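PDB 4RGY: esterase from uncultured bacterium FLS12, which hydrolyses esters, working at low temperature and alkaline pH, and belongs to the alpha/beta-hydrolase superfamily. Local coordinates for residues Ala80-Asp88 / Met127-Leu135; Gln94-Glu102 / Lys134-Arg142. One frame throughout, in Å; residues are numbered along the deposited sequence.

Interaction 1 (Ala80-Asp88 / Met127-Leu135); sequences AVHRSFYTD and MGGYGALKL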
ATOM      1  N   ALA A  80      -3.590 -12.014  -7.839  1.00 12.25           N
ATOM      2  CA  ALA A  80      -4.055 -12.891  -6.766  1.00 12.50           C
ATOM      3  C   ALA A  80      -5.200 -13.761  -7.254  1.00 12.37           C
ATOM      4  O   ALA A  80      -6.120 -13.266  -7.919  1.00 14.55           O
ATOM      5  CB  ALA A  80      -4.504 -12.058  -5.578  1.00 13.67           C
ATOM      6  N   VAL A  81      -5.164 -15.051  -6.924  1.00 12.41           N
ATOM      7  CA  VAL A  81      -6.263 -15.947  -7.286  1.00 13.55           C
ATOM      8  C   VAL A  81      -6.775 -16.789  -6.123  1.00 12.32           C
ATOM      9  O   VAL A  81      -7.466 -17.798  -6.340  1.00 12.68           O
ATOM     10  CB  VAL A  81      -5.903 -16.887  -8.454  1.00 12.67           C
ATOM     11  CG1 VAL A  81      -5.497 -16.068  -9.674  1.00 13.87           C
ATOM     12  CG2 VAL A  81      -4.788 -17.857  -8.045  1.00 12.53           C
ATOM     13  N   HIS A  82      -6.434 -16.387  -4.902  1.00 13.23           N
ATOM     14  CA  HIS A  82      -6.895 -17.097  -3.709  1.00 12.86           C
ATOM     15  C   HIS A  82      -6.519 -18.581  -3.784  1.00 11.88           C
ATOM     16  O   HIS A  82      -5.450 -18.900  -4.305  1.00 13.13           O
ATOM     17  CB  HIS A  82      -8.384 -16.828  -3.500  1.00 14.44           C
ATOM     18  CG  HIS A  82      -8.695 -15.365  -3.487  1.00 15.97           C
ATOM     19  ND1 HIS A  82      -9.741 -14.813  -4.194  1.00 19.27           N
ATOM     20  CD2 HIS A  82      -8.051 -14.329  -2.897  1.00 17.93           C
ATOM     21  CE1 HIS A  82      -9.742 -13.504  -4.019  1.00 18.78           C
ATOM     22  NE2 HIS A  82      -8.726 -13.185  -3.238  1.00 18.91           N
ATOM     23  N   ARG A  83      -7.352 -19.489  -3.278  1.00 13.37           N
ATOM     24  CA  ARG A  83      -6.996 -20.906  -3.266  1.00 14.60           C
ATOM     25  C   ARG A  83      -7.726 -21.648  -4.387  1.00 16.72           C
ATOM     26  O   ARG A  83      -8.369 -22.673  -4.162  1.00 19.28           O
ATOM     27  CB  ARG A  83      -7.292 -21.533  -1.898  1.00 15.26           C
ATOM     28  CG  ARG A  83      -6.474 -20.944  -0.747  1.00 15.71           C
ATOM     29  CD  ARG A  83      -6.906 -21.527   0.598  1.00 14.85           C
ATOM     30  NE  ARG A  83      -6.772 -22.983   0.602  1.00 13.69           N
ATOM     31  CZ  ARG A  83      -5.691 -23.635   1.025  1.00 14.43           C
ATOM     32  NH1 ARG A  83      -4.652 -22.967   1.520  1.00 15.69           N
ATOM     33  NH2 ARG A  83      -5.657 -24.961   0.972  1.00 16.95           N
ATOM     34  N   SER A  84      -7.599 -21.134  -5.607  1.00 14.70           N
ATOM     35  CA  SER A  84      -8.423 -21.591  -6.726  1.00 13.65           C
ATOM     36  C   SER A  84      -7.743 -22.531  -7.710  1.00 12.30           C
ATOM     37  O   SER A  84      -8.404 -23.080  -8.584  1.00 12.31           O
ATOM     38  CB  SER A  84      -8.868 -20.384  -7.524  1.00 13.52           C
ATOM     39  OG  SER A  84      -7.752 -19.771  -8.142  1.00 13.56           O
ATOM     40  N   PHE A  85      -6.435 -22.704  -7.592  1.00 12.64           N
ATOM     41  CA  PHE A  85      -5.701 -23.457  -8.598  1.00 11.57           C
ATOM     42  C   PHE A  85      -5.943 -22.924 -10.022  1.00 11.32           C
ATOM     43  O   PHE A  85      -5.894 -23.685 -10.983  1.00 12.89           O
ATOM     44  CB  PHE A  85      -5.988 -24.972  -8.493  1.00 13.48           C
ATOM     45  CG  PHE A  85      -4.942 -25.717  -7.731  1.00 14.33           C
ATOM     46  CD1 PHE A  85      -4.958 -25.742  -6.341  1.00 13.92           C
ATOM     47  CD2 PHE A  85      -3.907 -26.354  -8.400  1.00 15.55           C
ATOM     48  CE1 PHE A  85      -3.970 -26.399  -5.638  1.00 18.06           C
ATOM     49  CE2 PHE A  85      -2.916 -27.023  -7.699  1.00 17.77           C
ATOM     50  CZ  PHE A  85      -2.954 -27.048  -6.319  1.00 18.68           C
ATOM     51  N   TYR A  86      -6.164 -21.617 -10.159  1.00 11.03           N
ATOM     52  CA  TYR A  86      -6.274 -21.015 -11.496  1.00 11.28           C
ATOM     53  C   TYR A  86      -7.373 -21.705 -12.305  1.00 12.37           C
ATOM     54  O   TYR A  86      -7.243 -21.925 -13.508  1.00 13.57           O
ATOM     55  CB  TYR A  86      -4.898 -21.052 -12.206  1.00 12.83           C
ATOM     56  CG  TYR A  86      -3.873 -20.296 -11.385  1.00 11.37           C
ATOM     57  CD1 TYR A  86      -3.697 -18.929 -11.540  1.00 11.77           C
ATOM     58  CD2 TYR A  86      -3.121 -20.943 -10.408  1.00 12.62           C
ATOM     59  CE1 TYR A  86      -2.796 -18.222 -10.761  1.00 11.76           C
ATOM     60  CE2 TYR A  86      -2.210 -20.245  -9.623  1.00 12.08           C
ATOM     61  CZ  TYR A  86      -2.057 -18.882  -9.805  1.00 11.69           C
ATOM     62  OH  TYR A  86      -1.192 -18.157  -9.025  1.00 12.29           O
ATOM     63  N   THR A  87      -8.471 -22.021 -11.624  1.00 10.50           N
ATOM     64  CA  THR A  87      -9.558 -22.808 -12.198  1.00 11.23           C
ATOM     65  C   THR A  87     -10.897 -22.064 -12.117  1.00 11.55           C
ATOM     66  O   THR A  87     -11.152 -21.341 -11.146  1.00 13.72           O
ATOM     67  CB  THR A  87      -9.662 -24.157 -11.450  1.00 11.52           C
ATOM     68  OG1 THR A  87      -8.413 -24.851 -11.565  1.00 11.95           O
ATOM     69  CG2 THR A  87     -10.774 -25.052 -12.008  1.00 11.98           C
ATOM     70  N   ASP A  88     -11.733 -22.214 -13.142  1.00 11.71           N
ATOM     71  CA  ASP A  88     -13.124 -21.793 -13.025  1.00 12.49           C
ATOM     72  C   ASP A  88     -13.793 -22.826 -12.136  1.00 12.34           C
ATOM     73  O   ASP A  88     -14.140 -23.930 -12.565  1.00 13.05           O
ATOM     74  CB  ASP A  88     -13.797 -21.693 -14.393  1.00 13.36           C
ATOM     75  CG  ASP A  88     -13.414 -20.430 -15.141  1.00 13.43           C
ATOM     76  OD1 ASP A  88     -12.828 -19.511 -14.522  1.00 13.52           O
ATOM     77  OD2 ASP A  88     -13.713 -20.324 -16.351  1.00 16.00           O
ATOM     78  N   MET A 127       1.192 -24.234  -7.266  1.00 14.07           N
ATOM     79  CA  MET A 127      -0.110 -23.975  -7.789  1.00 12.64           C
ATOM     80  C   MET A 127      -0.004 -23.069  -8.994  1.00 11.67           C
ATOM     81  O   MET A 127      -0.706 -23.278  -9.971  1.00 12.58           O
ATOM     82  CB  MET A 127      -0.933 -23.312  -6.685  1.00 14.71           C
ATOM     83  CG  MET A 127      -2.393 -23.178  -7.031  1.00 13.59           C
ATOM     84  SD  MET A 127      -3.411 -22.400  -5.758  1.00 13.11           S
ATOM     85  CE  MET A 127      -3.014 -20.679  -6.020  1.00 12.68           C
ATOM     86  N   GLY A 128       0.870 -22.062  -8.908  1.00 11.40           N
ATOM     87  CA  GLY A 128       1.100 -21.142 -10.007  1.00 12.79           C
ATOM     88  C   GLY A 128       1.951 -21.713 -11.126  1.00 13.52           C
ATOM     89  O   GLY A 128       1.915 -21.208 -12.251  1.00 12.67           O
ATOM     90  N   GLY A 129       2.740 -22.742 -10.820  1.00 13.74           N
ATOM     91  CA  GLY A 129       3.452 -23.470 -11.860  1.00 13.42           C
ATOM     92  C   GLY A 129       2.463 -24.291 -12.677  1.00 12.89           C
ATOM     93  O   GLY A 129       2.549 -24.354 -13.911  1.00 12.75           O
ATOM     94  N   TYR A 130       1.512 -24.916 -11.992  1.00 11.38           N
ATOM     95  CA  TYR A 130       0.383 -25.560 -12.659  1.00 12.65           C
ATOM     96  C   TYR A 130      -0.364 -24.526 -13.517  1.00 11.98           C
ATOM     97  O   TYR A 130      -0.665 -24.745 -14.696  1.00 13.25           O
ATOM     98  CB  TYR A 130      -0.564 -26.172 -11.613  1.00 13.68           C
ATOM     99  CG  TYR A 130      -1.894 -26.583 -12.203  1.00 11.97           C
ATOM    100  CD1 TYR A 130      -2.039 -27.814 -12.831  1.00 12.61           C
ATOM    101  CD2 TYR A 130      -3.002 -25.743 -12.142  1.00 13.32           C
ATOM    102  CE1 TYR A 130      -3.241 -28.194 -13.398  1.00 13.03           C
ATOM    103  CE2 TYR A 130      -4.210 -26.108 -12.708  1.00 13.03           C
ATOM    104  CZ  TYR A 130      -4.329 -27.339 -13.325  1.00 12.36           C
ATOM    105  OH  TYR A 130      -5.528 -27.698 -13.883  1.00 13.34           O
ATOM    106  N   GLY A 131      -0.644 -23.364 -12.931  1.00 11.96           N
ATOM    107  CA  GLY A 131      -1.342 -22.325 -13.665  1.00 12.97           C
ATOM    108  C   GLY A 131      -0.585 -21.831 -14.889  1.00 12.92           C
ATOM    109  O   GLY A 131      -1.194 -21.596 -15.931  1.00 12.83           O
ATOM    110  N   ALA A 132       0.731 -21.666 -14.763  1.00 12.09           N
ATOM    111  CA  ALA A 132       1.557 -21.205 -15.879  1.00 12.54           C
ATOM    112  C   ALA A 132       1.554 -22.204 -17.031  1.00 12.72           C
ATOM    113  O   ALA A 132       1.394 -21.820 -18.193  1.00 13.03           O
ATOM    114  CB  ALA A 132       2.981 -20.942 -15.413  1.00 12.99           C
ATOM    115  N   LEU A 133       1.744 -23.483 -16.718  1.00 12.34           N
ATOM    116  CA  LEU A 133       1.753 -24.493 -17.770  1.00 13.93           C
ATOM    117  C   LEU A 133       0.361 -24.702 -18.368  1.00 12.44           C
ATOM    118  O   LEU A 133       0.234 -24.969 -19.562  1.00 14.46           O
ATOM    119  CB  LEU A 133       2.350 -25.813 -17.276  1.00 14.46           C
ATOM    120  CG  LEU A 133       3.824 -25.761 -16.883  1.00 14.25           C
ATOM    121  CD1 LEU A 133       4.307 -27.142 -16.526  1.00 15.03           C
ATOM    122  CD2 LEU A 133       4.664 -25.176 -18.011  1.00 16.04           C
ATOM    123  N   LYS A 134      -0.683 -24.559 -17.556  1.00 12.16           N
ATOM    124  CA  LYS A 134      -2.043 -24.585 -18.079  1.00 13.34           C
ATOM    125  C   LYS A 134      -2.273 -23.456 -19.089  1.00 12.96           C
ATOM    126  O   LYS A 134      -2.812 -23.675 -20.175  1.00 14.17           O
ATOM    127  CB  LYS A 134      -3.058 -24.526 -16.938  1.00 13.28           C
ATOM    128  CG  LYS A 134      -4.502 -24.661 -17.391  1.00 13.10           C
ATOM    129  CD  LYS A 134      -5.454 -24.508 -16.205  1.00 12.81           C
ATOM    130  CE  LYS A 134      -6.909 -24.444 -16.635  1.00 13.54           C
ATOM    131  NZ  LYS A 134      -7.821 -24.100 -15.486  1.00 11.79           N
ATOM    132  N   LEU A 135      -1.852 -22.245 -18.732  1.00 13.01           N
ATOM    133  CA  LEU A 135      -1.934 -21.116 -19.653  1.00 13.49           C
ATOM    134  C   LEU A 135      -1.146 -21.374 -20.934  1.00 12.91           C
ATOM    135  O   LEU A 135      -1.662 -21.161 -22.034  1.00 15.65           O
ATOM    136  CB  LEU A 135      -1.439 -19.837 -18.976  1.00 13.20           C
ATOM    137  CG  LEU A 135      -2.467 -19.221 -18.019  1.00 12.52           C
ATOM    138  CD1 LEU A 135      -1.768 -18.225 -17.106  1.00 14.25           C
ATOM    139  CD2 LEU A 135      -3.613 -18.535 -18.762  1.00 14.32           C
TER
HETATM  140  O   HOH W   1      -7.855 -26.243 -13.764  1.00 13.57           O
HETATM  141  O   HOH W   2     -10.965 -24.135 -15.563  1.00  4.81           O
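Phe85 and Tyr86 meet Met127 in a buried loop-on-helix packing that joins the loop after strand 75-79 to the start of helix 127-138. In this alpha/beta-hydrolase fold the helix probably begins at the nucleophile elbow, with Gly128 the last glycine of the GxSxG motif. The example illustrates how one flexible side chain can serve several neighbours. Met127, its CG anti to the backbone N (chi1 -171°), reaches from the helix to the loop, and CG sits over the centre of the Phe85 ring, 3.6 Å from the centroid, as a CH-pi contact. Met127 SD adds an oblique Met-aromatic contact and lies 3.5 Å from Phe85 N, a buried amide without a hydrogen-bond partner in the model. A bend at chi3 (79°) carries Met127 CE to 3.7 Å from Tyr86 CE2. Beyond Met127, the edge of Phe85 is directed at the face of Tyr130 in an offset edge-to-face pair, planes 62° apart. Tyr86 lies obliquely against the helix backbone, its CE2 3.5 Å from Gly128 CA, and its OH bonds to His50 O. In the loop, Ser84 OG accepts from Tyr86 N, an ST turn, and also donates to Val81 O. Farther along the helix, the extended Lys134 reaches the loop, and its NZ donates to Tyr86 O at 3.0 Å. One water accepts from NZ and donates to both Thr87 OG1 and Tyr130 OH, whose hydroxyl is also bonded to His189 O. A second water, 3.1 Å from Lys134 NZ, accepts from Asp88 N as well.

Interaction 2 (Gln94-Glu102 / Lys134-Arg142); sequences QYWTFISEE and KLGMRHPER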
ATOM      1  N   GLN A  94     -14.819 -17.665 -10.970  1.00 14.00           N
ATOM      2  CA  GLN A  94     -14.256 -18.014 -12.265  1.00 15.02           C
ATOM      3  C   GLN A  94     -12.814 -17.550 -12.411  1.00 14.43           C
ATOM      4  O   GLN A  94     -12.510 -16.657 -13.201  1.00 12.90           O
ATOM      5  CB  GLN A  94     -15.135 -17.438 -13.378  1.00 16.88           C
ATOM      6  CG  GLN A  94     -16.558 -17.992 -13.368  1.00 18.73           C
ATOM      7  CD  GLN A  94     -16.640 -19.440 -13.822  1.00 24.63           C
ATOM      8  OE1 GLN A  94     -16.593 -20.369 -13.009  1.00 26.15           O
ATOM      9  NE2 GLN A  94     -16.770 -19.639 -15.128  1.00 30.95           N
ATOM     10  N   TYR A  95     -11.919 -18.183 -11.655  1.00 13.53           N
ATOM     11  CA  TYR A  95     -10.523 -17.745 -11.616  1.00 12.99           C
ATOM     12  C   TYR A  95      -9.704 -18.051 -12.879  1.00 11.62           C
ATOM     13  O   TYR A  95      -8.727 -17.369 -13.151  1.00 13.42           O
ATOM     14  CB  TYR A  95      -9.819 -18.303 -10.386  1.00 12.80           C
ATOM     15  CG  TYR A  95     -10.287 -17.694  -9.079  1.00 12.66           C
ATOM     16  CD1 TYR A  95      -9.727 -16.521  -8.599  1.00 13.65           C
ATOM     17  CD2 TYR A  95     -11.272 -18.314  -8.326  1.00 15.41           C
ATOM     18  CE1 TYR A  95     -10.151 -15.976  -7.390  1.00 14.96           C
ATOM     19  CE2 TYR A  95     -11.691 -17.790  -7.132  1.00 15.81           C
ATOM     20  CZ  TYR A  95     -11.122 -16.630  -6.670  1.00 14.94           C
ATOM     21  OH  TYR A  95     -11.560 -16.115  -5.469  1.00 20.66           O
ATOM     22  N   TRP A  96     -10.099 -19.070 -13.641  1.00 12.78           N
ATOM     23  CA  TRP A  96      -9.448 -19.333 -14.928  1.00 12.29           C
ATOM     24  C   TRP A  96      -9.814 -18.279 -15.967  1.00 12.80           C
ATOM     25  O   TRP A  96      -8.937 -17.763 -16.670  1.00 12.89           O
ATOM     26  CB  TRP A  96      -9.829 -20.709 -15.460  1.00 12.21           C
ATOM     27  CG  TRP A  96      -9.430 -20.917 -16.903  1.00 12.39           C
ATOM     28  CD1 TRP A  96     -10.276 -21.023 -17.974  1.00 14.30           C
ATOM     29  CD2 TRP A  96      -8.097 -21.069 -17.430  1.00 12.82           C
ATOM     30  NE1 TRP A  96      -9.556 -21.225 -19.129  1.00 13.97           N
ATOM     31  CE2 TRP A  96      -8.221 -21.256 -18.826  1.00 14.31           C
ATOM     32  CE3 TRP A  96      -6.815 -21.038 -16.862  1.00 12.67           C
ATOM     33  CZ2 TRP A  96      -7.113 -21.435 -19.660  1.00 13.91           C
ATOM     34  CZ3 TRP A  96      -5.716 -21.225 -17.690  1.00 14.61           C
ATOM     35  CH2 TRP A  96      -5.874 -21.417 -19.077  1.00 15.53           C
ATOM     36  N   THR A  97     -11.096 -17.936 -16.058  1.00 12.66           N
ATOM     37  CA  THR A  97     -11.490 -16.892 -16.988  1.00 12.52           C
ATOM     38  C   THR A  97     -10.845 -15.569 -16.563  1.00 12.80           C
ATOM     39  O   THR A  97     -10.421 -14.766 -17.398  1.00 14.26           O
ATOM     40  CB  THR A  97     -13.022 -16.793 -17.107  1.00 12.79           C
ATOM     41  OG1 THR A  97     -13.511 -18.014 -17.681  1.00 14.57           O
ATOM     42  CG2 THR A  97     -13.441 -15.638 -18.010  1.00 14.70           C
ATOM     43  N   PHE A  98     -10.735 -15.357 -15.254  1.00 12.05           N
ATOM     44  CA  PHE A  98     -10.046 -14.184 -14.744  1.00 11.85           C
ATOM     45  C   PHE A  98      -8.578 -14.172 -15.181  1.00 13.32           C
ATOM     46  O   PHE A  98      -8.105 -13.201 -15.788  1.00 13.81           O
ATOM     47  CB  PHE A  98     -10.146 -14.152 -13.213  1.00 13.21           C
ATOM     48  CG  PHE A  98      -9.300 -13.086 -12.570  1.00 11.80           C
ATOM     49  CD1 PHE A  98      -9.596 -11.733 -12.750  1.00 13.29           C
ATOM     50  CD2 PHE A  98      -8.212 -13.435 -11.776  1.00 12.59           C
ATOM     51  CE1 PHE A  98      -8.823 -10.749 -12.155  1.00 15.01           C
ATOM     52  CE2 PHE A  98      -7.436 -12.453 -11.172  1.00 14.87           C
ATOM     53  CZ  PHE A  98      -7.743 -11.109 -11.362  1.00 15.31           C
ATOM     54  N   ILE A  99      -7.837 -15.234 -14.872  1.00 13.71           N
ATOM     55  CA  ILE A  99      -6.403 -15.207 -15.131  1.00 12.87           C
ATOM     56  C   ILE A  99      -6.071 -15.236 -16.630  1.00 13.98           C
ATOM     57  O   ILE A  99      -5.081 -14.641 -17.064  1.00 14.30           O
ATOM     58  CB  ILE A  99      -5.640 -16.317 -14.357  1.00 12.74           C
ATOM     59  CG1 ILE A  99      -4.149 -15.988 -14.257  1.00 15.21           C
ATOM     60  CG2 ILE A  99      -5.857 -17.703 -14.989  1.00 13.60           C
ATOM     61  CD1 ILE A  99      -3.829 -14.789 -13.385  1.00 14.14           C
ATOM     62  N   SER A 100      -6.905 -15.908 -17.421  1.00 13.77           N
ATOM     63  CA  SER A 100      -6.580 -16.114 -18.836  1.00 13.87           C
ATOM     64  C   SER A 100      -7.147 -15.038 -19.759  1.00 15.50           C
ATOM     65  O   SER A 100      -6.671 -14.875 -20.885  1.00 18.88           O
ATOM     66  CB  SER A 100      -7.062 -17.493 -19.301  1.00 15.52           C
ATOM     67  OG  SER A 100      -8.481 -17.565 -19.305  1.00 15.63           O
ATOM     68  N   GLU A 101      -8.155 -14.305 -19.291  1.00 14.94           N
ATOM     69  CA  GLU A 101      -8.827 -13.318 -20.134  1.00 18.26           C
ATOM     70  C   GLU A 101      -8.827 -11.917 -19.520  1.00 15.65           C
ATOM     71  O   GLU A 101      -8.226 -10.984 -20.061  1.00 16.99           O
ATOM     72  CB  GLU A 101     -10.262 -13.757 -20.447  1.00 17.87           C
ATOM     73  CG  GLU A 101     -10.395 -15.141 -21.088  1.00 20.69           C
ATOM     74  CD  GLU A 101      -9.932 -15.170 -22.530  1.00 25.37           C
ATOM     75  OE1 GLU A 101      -9.808 -14.085 -23.138  1.00 28.54           O
ATOM     76  OE2 GLU A 101      -9.691 -16.277 -23.056  1.00 26.63           O
ATOM     77  N   GLU A 102      -9.510 -11.764 -18.388  1.00 14.35           N
ATOM     78  CA  GLU A 102      -9.724 -10.434 -17.832  1.00 15.13           C
ATOM     79  C   GLU A 102      -8.467  -9.780 -17.279  1.00 14.26           C
ATOM     80  O   GLU A 102      -8.212  -8.594 -17.508  1.00 13.79           O
ATOM     81  CB  GLU A 102     -10.797 -10.452 -16.752  1.00 15.35           C
ATOM     82  CG  GLU A 102     -11.268  -9.048 -16.403  1.00 15.81           C
ATOM     83  CD  GLU A 102     -12.182  -9.004 -15.207  1.00 19.72           C
ATOM     84  OE1 GLU A 102     -12.030  -9.844 -14.303  1.00 19.52           O
ATOM     85  OE2 GLU A 102     -13.049  -8.107 -15.168  1.00 26.93           O
ATOM     86  N   LYS A 134      -0.683 -24.559 -17.556  1.00 12.16           N
ATOM     87  CA  LYS A 134      -2.043 -24.585 -18.079  1.00 13.34           C
ATOM     88  C   LYS A 134      -2.273 -23.456 -19.089  1.00 12.96           C
ATOM     89  O   LYS A 134      -2.812 -23.675 -20.175  1.00 14.17           O
ATOM     90  CB  LYS A 134      -3.058 -24.526 -16.938  1.00 13.28           C
ATOM     91  CG  LYS A 134      -4.502 -24.661 -17.391  1.00 13.10           C
ATOM     92  CD  LYS A 134      -5.454 -24.508 -16.205  1.00 12.81           C
ATOM     93  CE  LYS A 134      -6.909 -24.444 -16.635  1.00 13.54           C
ATOM     94  NZ  LYS A 134      -7.821 -24.100 -15.486  1.00 11.79           N
ATOM     95  N   LEU A 135      -1.852 -22.245 -18.732  1.00 13.01           N
ATOM     96  CA  LEU A 135      -1.934 -21.116 -19.653  1.00 13.49           C
ATOM     97  C   LEU A 135      -1.146 -21.374 -20.934  1.00 12.91           C
ATOM     98  O   LEU A 135      -1.662 -21.161 -22.034  1.00 15.65           O
ATOM     99  CB  LEU A 135      -1.439 -19.837 -18.976  1.00 13.20           C
ATOM    100  CG  LEU A 135      -2.467 -19.221 -18.019  1.00 12.52           C
ATOM    101  CD1 LEU A 135      -1.768 -18.225 -17.106  1.00 14.25           C
ATOM    102  CD2 LEU A 135      -3.613 -18.535 -18.762  1.00 14.32           C
ATOM    103  N   GLY A 136       0.089 -21.849 -20.797  1.00 13.58           N
ATOM    104  CA  GLY A 136       0.937 -22.056 -21.954  1.00 14.51           C
ATOM    105  C   GLY A 136       0.406 -23.133 -22.883  1.00 15.49           C
ATOM    106  O   GLY A 136       0.546 -23.025 -24.106  1.00 17.38           O
ATOM    107  N   MET A 137      -0.211 -24.164 -22.317  1.00 14.52           N
ATOM    108  CA  MET A 137      -0.672 -25.291 -23.124  1.00 14.71           C
ATOM    109  C   MET A 137      -2.127 -25.171 -23.592  1.00 17.09           C
ATOM    110  O   MET A 137      -2.527 -25.825 -24.566  1.00 19.03           O
ATOM    111  CB  MET A 137      -0.409 -26.615 -22.399  1.00 13.57           C
ATOM    112  CG  MET A 137       1.084 -26.886 -22.199  1.00 14.46           C
ATOM    113  SD  MET A 137       1.418 -28.597 -21.741  1.00 16.67           S
ATOM    114  CE  MET A 137       0.897 -28.607 -20.041  1.00 17.47           C
ATOM    115  N   ARG A 138      -2.923 -24.349 -22.910  1.00 14.10           N
ATOM    116  CA  ARG A 138      -4.285 -24.066 -23.363  1.00 14.62           C
ATOM    117  C   ARG A 138      -4.275 -22.918 -24.358  1.00 17.55           C
ATOM    118  O   ARG A 138      -5.083 -22.885 -25.292  1.00 18.44           O
ATOM    119  CB  ARG A 138      -5.213 -23.743 -22.185  1.00 16.31           C
ATOM    120  CG  ARG A 138      -5.528 -24.929 -21.283  1.00 15.75           C
ATOM    121  CD  ARG A 138      -6.661 -25.797 -21.843  1.00 16.42           C
ATOM    122  NE  ARG A 138      -7.934 -25.079 -21.782  1.00 16.19           N
ATOM    123  CZ  ARG A 138      -8.724 -25.044 -20.712  1.00 14.24           C
ATOM    124  NH1 ARG A 138      -8.389 -25.719 -19.614  1.00 16.06           N
ATOM    125  NH2 ARG A 138      -9.850 -24.336 -20.740  1.00 16.01           N
ATOM    126  N   HIS A 139      -3.360 -21.973 -24.158  1.00 16.64           N
ATOM    127  CA  HIS A 139      -3.264 -20.821 -25.041  1.00 18.67           C
ATOM    128  C   HIS A 139      -1.851 -20.609 -25.571  1.00 19.72           C
ATOM    129  O   HIS A 139      -1.252 -19.563 -25.340  1.00 17.98           O
ATOM    130  CB  HIS A 139      -3.758 -19.572 -24.315  1.00 18.99           C
ATOM    131  CG  HIS A 139      -5.221 -19.603 -24.005  1.00 19.84           C
ATOM    132  ND1 HIS A 139      -6.191 -19.516 -24.982  1.00 22.58           N
ATOM    133  CD2 HIS A 139      -5.884 -19.730 -22.831  1.00 22.27           C
ATOM    134  CE1 HIS A 139      -7.386 -19.575 -24.421  1.00 25.25           C
ATOM    135  NE2 HIS A 139      -7.227 -19.704 -23.116  1.00 23.52           N
ATOM    136  N   PRO A 140      -1.320 -21.593 -26.312  1.00 18.90           N
ATOM    137  CA  PRO A 140       0.051 -21.475 -26.812  1.00 18.78           C
ATOM    138  C   PRO A 140       0.206 -20.310 -27.784  1.00 20.27           C
ATOM    139  O   PRO A 140       1.325 -19.859 -28.019  1.00 22.72           O
ATOM    140  CB  PRO A 140       0.272 -22.811 -27.529  1.00 20.52           C
ATOM    141  CG  PRO A 140      -1.079 -23.263 -27.908  1.00 21.12           C
ATOM    142  CD  PRO A 140      -1.977 -22.822 -26.793  1.00 19.53           C
ATOM    143  N   GLU A 141      -0.907 -19.828 -28.329  1.00 20.57           N
ATOM    144  CA  GLU A 141      -0.878 -18.694 -29.243  1.00 21.95           C
ATOM    145  C   GLU A 141      -0.693 -17.355 -28.515  1.00 21.97           C
ATOM    146  O   GLU A 141      -0.446 -16.333 -29.157  1.00 22.95           O
ATOM    147  CB  GLU A 141      -2.143 -18.662 -30.109  1.00 23.18           C
ATOM    148  CG  GLU A 141      -3.412 -18.162 -29.408  1.00 26.54           C
ATOM    149  CD  GLU A 141      -4.090 -19.205 -28.514  1.00 26.38           C
ATOM    150  OE1 GLU A 141      -3.671 -20.385 -28.520  1.00 25.02           O
ATOM    151  OE2 GLU A 141      -5.065 -18.840 -27.812  1.00 30.14           O
ATOM    152  N   ARG A 142      -0.809 -17.363 -27.185  1.00 19.56           N
ATOM    153  CA  ARG A 142      -0.699 -16.129 -26.388  1.00 18.63           C
ATOM    154  C   ARG A 142       0.603 -15.980 -25.594  1.00 17.99           C
ATOM    155  O   ARG A 142       0.916 -14.887 -25.112  1.00 18.67           O
ATOM    156  CB  ARG A 142      -1.871 -16.025 -25.413  1.00 18.85           C
ATOM    157  CG  ARG A 142      -3.228 -16.034 -26.073  1.00 22.27           C
ATOM    158  CD  ARG A 142      -4.327 -15.882 -25.029  1.00 22.37           C
ATOM    159  NE  ARG A 142      -5.649 -16.022 -25.627  1.00 25.54           N
ATOM    160  CZ  ARG A 142      -6.770 -16.186 -24.932  1.00 27.92           C
ATOM    161  NH1 ARG A 142      -7.931 -16.308 -25.563  1.00 29.49           N
ATOM    162  NH2 ARG A 142      -6.730 -16.238 -23.608  1.00 26.42           N
TER
HETATM  163  O   HOH W   3     -10.396 -21.170 -21.953  1.00 32.27           O
HETATM  164  O   HOH W   4      -9.520 -18.606 -21.579  1.00 24.91           O
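Glu101 OE2 takes three donors: Arg142 NH1 at 3.1 Å, Arg142 NH2 in a weak bond, and a water. The carboxylate stands almost perpendicular to the guanidinium (planes 88° apart), yet OE2 lies near the guanidinium plane and takes NH1 on its syn side. Behind this salt bridge the guanidinium lies over the face of His139, whose ND1 donates to Glu141 OE2 at 3.1 Å, nearly in the ring plane. The water on Glu101 OE2 donates to Ser100 OG as well and is hydrogen-bonded to His139 NE2. Here two helices of the alpha/beta-hydrolase fold, 95-110 and 127-138, meet; their segments 95-102 and 134-138 cross at -68°, and Trp96 packs between them. A chi1 of 168° swings the indole away from its own backbone N and across to helix 127-138. Lys134 CE rests over one face of Trp96, 3.6 Å from the centroid of its six-membered ring, and Ser100 OG lies toward the rim on the opposite face. Leu135 CD2 touches both Trp96 CZ3 and Ser100 CB, 3.6 Å from each. Trp96 NE1 donates to a further water at 2.9 Å, beside Arg138 NH2.

Overall arrangement
Interactions 1 and 2, with centres about 9 Å apart, illustrate how one helix can be met from two directions. Both use helix 127-138: the loop 80-88 packs on its beginning, and helix 95-110 packs on its end, with Lys134 and Leu135 common to the two. Along the chain the segments alternate, the loop and helix 95-110 coming first and segments 127-135 and 134-142, the latter running beyond the helix end, afterwards, with strand 120-125 of the central sheet between. The loop and helix 95-110 are also tied directly, by probable hydrogen bonds between His82 and Tyr95 and between Asp88 and Thr97. Together they cover the start and the end of the helix that follows the probable nucleophile elbow.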